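Local coordinates for protein aromatic-L-amino-acid decarboxylase (Catharanthus roseus, PDB 6EEW) that catalyses the decarboxylation of L-tryptophan to tryptamine and of 5-hydroxy-L-tryptophan to serotonin, working as a homodimer with pyridoxal 5'-phosphate as cofactor, at residues Leu119-Val122 / Ser128-Ala131. Sequence-based numbering, arbitrary orientation.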
loop_
_atom_site.group_PDB
_atom_site.type_symbol
_atom_site.label_atom_id
_atom_site.label_comp_id
_atom_site.label_asym_id
_atom_site.label_seq_id
_atom_site.Cartn_x
_atom_site.Cartn_y
_atom_site.Cartn_z
ATOM N N LEU A 119 -7.561 -2.067 15.279
ATOM C CA LEU A 119 -7.770 -0.649 15.569
ATOM C C LEU A 119 -8.284 0.085 14.336
ATOM O O LEU A 119 -9.159 0.962 14.436
ATOM C CB LEU A 119 -6.471 -0.026 16.092
ATOM C CG LEU A 119 -5.959 -0.514 17.455
ATOM C CD1 LEU A 119 -4.596 0.090 17.798
ATOM C CD2 LEU A 119 -6.956 -0.172 18.567
ATOM N N ASN A 120 -7.796 -0.310 13.160
ATOM C CA ASN A 120 -8.304 0.179 11.893
ATOM C C ASN A 120 -8.371 1.699 11.904
ATOM O O ASN A 120 -9.374 2.306 11.530
ATOM C CB ASN A 120 -9.677 -0.438 11.586
ATOM C CG ASN A 120 -10.060 -0.330 10.117
ATOM O OD1 ASN A 120 -9.220 -0.511 9.236
ATOM N ND2 ASN A 120 -11.342 -0.047 9.846
ATOM N N SER A 121 -7.300 2.321 12.382
ATOM C CA SER A 121 -7.199 3.769 12.335
ATOM C C SER A 121 -6.640 4.196 10.989
ATOM O O SER A 121 -5.968 3.431 10.302
ATOM C CB SER A 121 -6.313 4.281 13.460
ATOM O OG SER A 121 -5.028 3.699 13.338
ATOM N N VAL A 122 -6.951 5.430 10.606
ATOM C CA VAL A 122 -6.509 6.003 9.344
ATOM C C VAL A 122 -5.627 7.181 9.719
ATOM O O VAL A 122 -6.131 8.233 10.130
ATOM C CB VAL A 122 -7.683 6.453 8.465
ATOM C CG1 VAL A 122 -7.201 6.706 7.074
ATOM C CG2 VAL A 122 -8.861 5.427 8.498
ATOM N N SER A 128 -5.600 12.885 13.223
ATOM C CA SER A 128 -6.424 11.706 12.978
ATOM C C SER A 128 -5.924 10.459 13.691
ATOM O O SER A 128 -6.516 9.410 13.406
ATOM C CB SER A 128 -6.546 11.425 11.484
ATOM O OG SER A 128 -5.343 10.916 10.980
ATOM N N SER A 129 -4.879 10.536 14.536
ATOM C CA SER A 129 -4.528 9.484 15.496
ATOM C C SER A 129 -3.099 9.717 15.984
ATOM O O SER A 129 -2.135 9.223 15.385
ATOM C CB SER A 129 -4.696 8.098 14.871
ATOM O OG SER A 129 -5.043 7.147 15.862
ATOM N N PRO A 130 -2.920 10.456 17.075
ATOM C CA PRO A 130 -1.557 10.881 17.433
ATOM C C PRO A 130 -0.599 9.726 17.658
ATOM O O PRO A 130 0.524 9.744 17.132
ATOM C CB PRO A 130 -1.783 11.705 18.706
ATOM C CG PRO A 130 -3.237 12.161 18.593
ATOM C CD PRO A 130 -3.951 11.036 17.949
ATOM N N ALA A 131 -1.018 8.713 18.416
ATOM C CA ALA A 131 -0.126 7.607 18.726
ATOM C C ALA A 131 0.439 6.976 17.462
ATOM O O ALA A 131 1.638 6.681 17.393
ATOM C CB ALA A 131 -0.853 6.567 19.579
#
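The tight end of this contact is the hydroxyl of S128 set against the backbone carbonyl of V122, with S128 OG at hydrogen-bonding distance, 2.9 Å, from V122 O. OG approaches V122 O at a C=O···OG angle of about 140°, a geometry that suits a hydrogen bond to the carbonyl. A chi1 of 73° lodges OG between the S128 backbone N and carbonyl carbon; S128 CB also approaches V122 O, at 3.5 Å. The loose end is a single van der Waals touch, S121 CB lying 3.9 Å from S129 OG. The backbones stand well apart here, with S121 CA 7.1 Å from S129 CA. The two segments bracket the loop joining helix 107-119 to helix 130-146 in the pyridoxal-dependent decarboxylase domain. N120 leaves the first helix with positive phi, its OD1 hydrogen-bonded to L325 N of the second subunit, and S129 occupies the N-cap position of the second helix without a side-chain capping bond. S129 OG instead bonds T90 N of the second subunit, whose W92 NE1 binds S128 O. This looser side is buried too, against the second subunit rather than solvent, while the V122 side chain touches a bound tryptophan.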